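Local coordinates for protein inactive glucansucrase (Lactobacillus reuteri, PDB 5JBD) that is an inactive member of glycosyl hydrolase family 70, a large multidomain glucansucrase relative built round a TIM-barrel and carrying a bound calcium ion, at residues P31-A45 / Y59-K73. Numbering follows the deposited sequence.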
loop_
_atom_site.group_PDB
_atom_site.type_symbol
_atom_site.label_atom_id
_atom_site.label_comp_id
_atom_site.label_asym_id
_atom_site.label_seq_id
_atom_site.Cartn_x
_atom_site.Cartn_y
_atom_site.Cartn_z
ATOM N N PRO A 31 52.903 -21.222 18.442
ATOM C CA PRO A 31 51.450 -21.049 18.563
ATOM C C PRO A 31 51.007 -20.314 19.844
ATOM O O PRO A 31 51.650 -20.432 20.883
ATOM C CB PRO A 31 50.910 -22.497 18.532
ATOM C CG PRO A 31 52.062 -23.361 18.121
ATOM C CD PRO A 31 53.283 -22.639 18.610
ATOM N N GLY A 32 49.923 -19.539 19.743
ATOM C CA GLY A 32 49.441 -18.743 20.875
ATOM C C GLY A 32 48.267 -17.828 20.545
ATOM O O GLY A 32 47.660 -17.931 19.470
ATOM N N THR A 33 47.988 -16.912 21.474
ATOM C CA THR A 33 46.850 -15.967 21.399
ATOM C C THR A 33 46.861 -15.034 20.198
ATOM O O THR A 33 45.815 -14.550 19.804
ATOM C CB THR A 33 46.769 -15.090 22.664
ATOM O OG1 THR A 33 48.060 -14.519 22.926
ATOM C CG2 THR A 33 46.323 -15.920 23.866
ATOM N N TRP A 34 48.032 -14.777 19.614
ATOM C CA TRP A 34 48.115 -14.003 18.357
ATOM C C TRP A 34 47.263 -14.583 17.214
ATOM O O TRP A 34 46.884 -13.850 16.302
ATOM C CB TRP A 34 49.574 -13.842 17.889
ATOM C CG TRP A 34 50.218 -15.102 17.451
ATOM C CD1 TRP A 34 50.975 -15.937 18.212
ATOM C CD2 TRP A 34 50.164 -15.684 16.141
ATOM N NE1 TRP A 34 51.394 -17.003 17.462
ATOM C CE2 TRP A 34 50.909 -16.876 16.187
ATOM C CE3 TRP A 34 49.550 -15.314 14.932
ATOM C CZ2 TRP A 34 51.067 -17.711 15.074
ATOM C CZ3 TRP A 34 49.704 -16.155 13.813
ATOM C CH2 TRP A 34 50.462 -17.334 13.900
ATOM N N GLU A 35 46.974 -15.882 17.280
ATOM C CA GLU A 35 46.136 -16.565 16.285
ATOM C C GLU A 35 44.666 -16.096 16.298
ATOM O O GLU A 35 43.908 -16.403 15.375
ATOM C CB GLU A 35 46.241 -18.097 16.446
ATOM C CG GLU A 35 47.666 -18.628 16.259
ATOM C CD GLU A 35 47.784 -20.139 16.328
ATOM O OE1 GLU A 35 47.055 -20.828 15.590
ATOM O OE2 GLU A 35 48.634 -20.630 17.096
ATOM N N ASN A 36 44.271 -15.325 17.312
ATOM C CA ASN A 36 43.000 -14.564 17.266
ATOM C C ASN A 36 42.930 -13.545 16.121
ATOM O O ASN A 36 41.845 -13.111 15.744
ATOM C CB ASN A 36 42.770 -13.820 18.580
ATOM C CG ASN A 36 42.638 -14.744 19.776
ATOM O OD1 ASN A 36 42.543 -15.958 19.651
ATOM N ND2 ASN A 36 42.642 -14.154 20.956
ATOM N N MET A 37 44.077 -13.127 15.586
ATOM C CA MET A 37 44.103 -12.196 14.448
ATOM C C MET A 37 43.354 -12.751 13.241
ATOM O O MET A 37 43.287 -13.977 13.053
ATOM C CB MET A 37 45.554 -11.855 14.041
ATOM C CG MET A 37 46.296 -12.954 13.294
ATOM S SD MET A 37 47.991 -12.495 12.844
ATOM C CE MET A 37 47.660 -11.530 11.370
ATOM N N ALA A 38 42.813 -11.855 12.417
ATOM C CA ALA A 38 42.163 -12.262 11.175
ATOM C C ALA A 38 43.126 -13.081 10.341
ATOM O O ALA A 38 44.333 -12.807 10.333
ATOM C CB ALA A 38 41.672 -11.052 10.380
ATOM N N PHE A 39 42.612 -14.114 9.678
ATOM C CA PHE A 39 43.453 -14.971 8.833
ATOM C C PHE A 39 44.068 -14.143 7.696
ATOM O O PHE A 39 45.221 -14.335 7.346
ATOM C CB PHE A 39 42.649 -16.154 8.276
ATOM C CG PHE A 39 43.399 -16.982 7.269
ATOM C CD1 PHE A 39 44.341 -17.911 7.684
ATOM C CD2 PHE A 39 43.162 -16.831 5.902
ATOM C CE1 PHE A 39 45.039 -18.677 6.758
ATOM C CE2 PHE A 39 43.856 -17.587 4.975
ATOM C CZ PHE A 39 44.790 -18.517 5.403
ATOM N N ALA A 40 43.271 -13.242 7.136
ATOM C CA ALA A 40 43.688 -12.335 6.064
ATOM C C ALA A 40 42.887 -11.039 6.161
ATOM O O ALA A 40 41.759 -11.039 6.658
ATOM C CB ALA A 40 43.479 -12.986 4.702
ATOM N N GLN A 41 43.458 -9.942 5.675
ATOM C CA GLN A 41 42.787 -8.650 5.703
ATOM C C GLN A 41 42.043 -8.374 4.394
ATOM O O GLN A 41 42.345 -7.430 3.659
ATOM C CB GLN A 41 43.784 -7.539 6.022
ATOM C CG GLN A 41 44.459 -7.703 7.376
ATOM C CD GLN A 41 45.020 -6.394 7.912
ATOM O OE1 GLN A 41 45.305 -5.461 7.147
ATOM N NE2 GLN A 41 45.167 -6.311 9.235
ATOM N N ASP A 42 41.028 -9.189 4.132
ATOM C CA ASP A 42 40.141 -8.995 2.976
ATOM C C ASP A 42 38.831 -9.761 3.194
ATOM O O ASP A 42 38.656 -10.433 4.213
ATOM C CB ASP A 42 40.847 -9.419 1.668
ATOM C CG ASP A 42 41.304 -10.879 1.680
ATOM O OD1 ASP A 42 40.505 -11.762 2.034
ATOM O OD2 ASP A 42 42.464 -11.148 1.307
ATOM N N SER A 43 37.933 -9.679 2.224
ATOM C CA SER A 43 36.612 -10.298 2.333
ATOM C C SER A 43 36.610 -11.823 2.405
ATOM O O SER A 43 35.617 -12.413 2.844
ATOM C CB SER A 43 35.720 -9.817 1.188
ATOM O OG SER A 43 35.558 -8.409 1.267
ATOM N N SER A 44 37.713 -12.462 2.005
ATOM C CA SER A 44 37.840 -13.912 2.141
ATOM C C SER A 44 37.926 -14.376 3.599
ATOM O O SER A 44 37.695 -15.558 3.871
ATOM C CB SER A 44 39.052 -14.448 1.356
ATOM O OG SER A 44 40.273 -14.198 2.038
ATOM N N ALA A 45 38.302 -13.484 4.522
ATOM C CA ALA A 45 38.354 -13.829 5.950
ATOM C C ALA A 45 37.610 -12.886 6.909
ATOM O O ALA A 45 37.538 -13.180 8.105
ATOM C CB ALA A 45 39.800 -13.969 6.386
ATOM N N TYR A 59 34.007 -13.583 11.248
ATOM C CA TYR A 59 35.317 -13.581 10.572
ATOM C C TYR A 59 36.035 -14.910 10.776
ATOM O O TYR A 59 35.610 -15.750 11.582
ATOM C CB TYR A 59 36.176 -12.411 11.059
ATOM C CG TYR A 59 36.959 -12.675 12.334
ATOM C CD1 TYR A 59 36.320 -13.018 13.514
ATOM C CD2 TYR A 59 38.361 -12.572 12.357
ATOM C CE1 TYR A 59 37.041 -13.263 14.670
ATOM C CE2 TYR A 59 39.075 -12.792 13.517
ATOM C CZ TYR A 59 38.406 -13.145 14.671
ATOM O OH TYR A 59 39.099 -13.373 15.839
ATOM N N ARG A 60 37.118 -15.100 10.028
ATOM C CA ARG A 60 37.951 -16.291 10.153
ATOM C C ARG A 60 39.223 -15.913 10.895
ATOM O O ARG A 60 40.080 -15.234 10.320
ATOM C CB ARG A 60 38.296 -16.845 8.771
ATOM C CG ARG A 60 39.154 -18.107 8.811
ATOM C CD ARG A 60 39.617 -18.515 7.428
ATOM N NE ARG A 60 40.647 -19.553 7.483
ATOM C CZ ARG A 60 41.270 -20.049 6.416
ATOM N NH1 ARG A 60 40.988 -19.603 5.184
ATOM N NH2 ARG A 60 42.199 -20.993 6.579
ATOM N N PRO A 61 39.358 -16.331 12.173
ATOM C CA PRO A 61 40.654 -16.110 12.838
ATOM C C PRO A 61 41.703 -17.037 12.260
ATOM O O PRO A 61 41.352 -18.015 11.586
ATOM C CB PRO A 61 40.378 -16.481 14.301
ATOM C CG PRO A 61 39.258 -17.470 14.229
ATOM C CD PRO A 61 38.415 -17.055 13.050
ATOM N N TYR A 62 42.977 -16.737 12.506
ATOM C CA TYR A 62 44.060 -17.616 12.044
ATOM C C TYR A 62 43.954 -18.992 12.714
ATOM O O TYR A 62 44.067 -20.019 12.050
ATOM C CB TYR A 62 45.429 -16.964 12.282
ATOM C CG TYR A 62 46.607 -17.790 11.778
ATOM C CD1 TYR A 62 47.197 -18.742 12.595
ATOM C CD2 TYR A 62 47.129 -17.616 10.487
ATOM C CE1 TYR A 62 48.274 -19.502 12.164
ATOM C CE2 TYR A 62 48.214 -18.377 10.044
ATOM C CZ TYR A 62 48.779 -19.319 10.889
ATOM O OH TYR A 62 49.853 -20.100 10.503
ATOM N N GLY A 63 43.732 -19.009 14.024
ATOM C CA GLY A 63 43.551 -20.263 14.760
ATOM C C GLY A 63 42.649 -20.112 15.970
ATOM O O GLY A 63 42.244 -18.999 16.301
ATOM N N THR A 64 42.349 -21.243 16.613
ATOM C CA THR A 64 41.509 -21.309 17.806
ATOM C C THR A 64 42.022 -22.362 18.793
ATOM O O THR A 64 42.831 -23.231 18.444
ATOM C CB THR A 64 40.039 -21.663 17.460
ATOM O OG1 THR A 64 39.969 -23.006 16.967
ATOM C CG2 THR A 64 39.480 -20.732 16.440
ATOM N N SER A 65 41.554 -22.273 20.035
ATOM C CA SER A 65 41.989 -23.184 21.092
ATOM C C SER A 65 40.881 -23.460 22.094
ATOM O O SER A 65 40.102 -22.575 22.425
ATOM C CB SER A 65 43.195 -22.600 21.841
ATOM O OG SER A 65 43.630 -23.455 22.885
ATOM N N GLN A 66 40.840 -24.696 22.575
ATOM C CA GLN A 66 39.933 -25.099 23.638
ATOM C C GLN A 66 40.504 -24.933 25.044
ATOM O O GLN A 66 39.735 -25.030 26.007
ATOM C CB GLN A 66 39.542 -26.561 23.470
ATOM C CG GLN A 66 38.702 -26.843 22.239
ATOM C CD GLN A 66 38.288 -28.301 22.165
ATOM O OE1 GLN A 66 38.025 -28.929 23.187
ATOM N NE2 GLN A 66 38.280 -28.857 20.958
ATOM N N ASP A 67 41.823 -24.718 25.178
ATOM C CA ASP A 67 42.454 -24.613 26.512
ATOM C C ASP A 67 43.557 -23.553 26.735
ATOM O O ASP A 67 44.032 -23.413 27.860
ATOM C CB ASP A 67 42.983 -25.986 26.910
ATOM C CG ASP A 67 44.033 -26.534 25.935
ATOM O OD1 ASP A 67 44.400 -25.889 24.929
ATOM O OD2 ASP A 67 44.523 -27.627 26.193
ATOM N N GLY A 68 43.941 -22.802 25.701
ATOM C CA GLY A 68 45.051 -21.849 25.797
ATOM C C GLY A 68 46.438 -22.461 25.651
ATOM O O GLY A 68 47.425 -21.733 25.709
ATOM N N LYS A 69 46.508 -23.777 25.429
ATOM C CA LYS A 69 47.757 -24.542 25.395
ATOM C C LYS A 69 48.022 -25.040 23.973
ATOM O O LYS A 69 49.053 -24.700 23.360
ATOM C CB LYS A 69 47.643 -25.698 26.431
ATOM C CG LYS A 69 47.912 -25.206 27.846
ATOM C CD LYS A 69 47.267 -26.076 28.918
ATOM C CE LYS A 69 47.750 -25.688 30.312
ATOM N NZ LYS A 69 47.252 -24.338 30.718
ATOM N N THR A 70 47.051 -25.762 23.418
ATOM C CA THR A 70 47.131 -26.278 22.053
ATOM C C THR A 70 46.234 -25.464 21.097
ATOM O O THR A 70 45.043 -25.277 21.362
ATOM C CB THR A 70 46.720 -27.759 22.040
ATOM O OG1 THR A 70 47.539 -28.481 22.972
ATOM C CG2 THR A 70 46.876 -28.368 20.645
ATOM N N TRP A 71 46.820 -24.989 19.994
ATOM C CA TRP A 71 46.147 -24.118 19.023
ATOM C C TRP A 71 46.080 -24.831 17.693
ATOM O O TRP A 71 47.059 -25.432 17.271
ATOM C CB TRP A 71 46.908 -22.793 18.868
ATOM C CG TRP A 71 46.781 -21.936 20.081
ATOM C CD1 TRP A 71 47.492 -22.063 21.240
ATOM C CD2 TRP A 71 45.885 -20.846 20.276
ATOM N NE1 TRP A 71 47.089 -21.120 22.150
ATOM C CE2 TRP A 71 46.096 -20.361 21.587
ATOM C CE3 TRP A 71 44.905 -20.232 19.476
ATOM C CZ2 TRP A 71 45.379 -19.286 22.109
ATOM C CZ3 TRP A 71 44.193 -19.176 19.997
ATOM C CH2 TRP A 71 44.430 -18.708 21.305
ATOM N N TYR A 72 44.924 -24.775 17.043
ATOM C CA TYR A 72 44.732 -25.367 15.718
ATOM C C TYR A 72 44.390 -24.289 14.708
ATOM O O TYR A 72 43.517 -23.442 14.956
ATOM C CB TYR A 72 43.639 -26.427 15.764
ATOM C CG TYR A 72 44.009 -27.604 16.649
ATOM C CD1 TYR A 72 44.964 -28.537 16.240
ATOM C CD2 TYR A 72 43.413 -27.778 17.889
ATOM C CE1 TYR A 72 45.312 -29.628 17.040
ATOM C CE2 TYR A 72 43.745 -28.860 18.699
ATOM C CZ TYR A 72 44.696 -29.782 18.272
ATOM O OH TYR A 72 45.024 -30.853 19.069
ATOM N N LYS A 73 45.074 -24.324 13.572
ATOM C CA LYS A 73 44.752 -23.450 12.451
ATOM C C LYS A 73 43.328 -23.712 11.950
ATOM O O LYS A 73 42.872 -24.855 11.910
ATOM C CB LYS A 73 45.757 -23.643 11.311
ATOM C CG LYS A 73 47.117 -23.017 11.588
ATOM C CD LYS A 73 48.230 -23.606 10.726
ATOM C CE LYS A 73 49.098 -24.582 11.514
ATOM N NZ LYS A 73 50.187 -25.155 10.679
HETATM O O HOH W 1 40.874 -17.346 18.091
#
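The guanidinium of Arg60 lies flat over one face of the Phe39 ring, planes 8° apart, with CZ 3.6 Å from the ring centroid, a cation-pi stack. Arg60, extended from CG to NE, runs alongside Phe39 and points the same way; in both, CG is anti to the backbone N (chi1 173° in Phe39). Thr74 OG1 takes a hydrogen bond from Arg60 NE, which helps fix the turn of the plane.

Other aromatic rings meet across the two segments. Trp71 lays its indole against the Gly32 backbone: Gly32 CA makes a CH-pi contact over the five-membered ring, 3.8 Å from its centroid, while Ser65 CB covers the opposite face within the same segment. Tyr62 receives Trp34 CH2 over one face, the planes oblique at 39°, and has Glu35 OE1 at its edge. The Glu35 carboxylate thus sits between Tyr62 and Trp71, its OE2 3.3 Å from Trp71 CB and also accepting a hydrogen bond from Gly32 N.

Backbone bonds tie the two segments together. Gly63 N gives Glu35 O a nearly straight bond (2.9 Å), whereas those from Tyr62 N to Met37 O and from Phe39 N to Arg60 O are more bent; Ala45 O accepts from Arg60 N at 2.7 Å. The Tyr59 hydroxyl donates to Asn36 O, 2.8 Å away and in the carbonyl plane. A water donates to both Asn36 OD1 and Gly63 O, while Asn36 ND2 is held by Gln134 of helix 126-147.

Ala38 and Pro61 form a single beta bridge. The 3-10 segment 33-36 is thereby fastened to the small antiparallel beta hairpin of strands 63-64 and 72-73, and the loop after it to residues 59-62 that lead into that hairpin, in a peripheral region far from the centre of the chain.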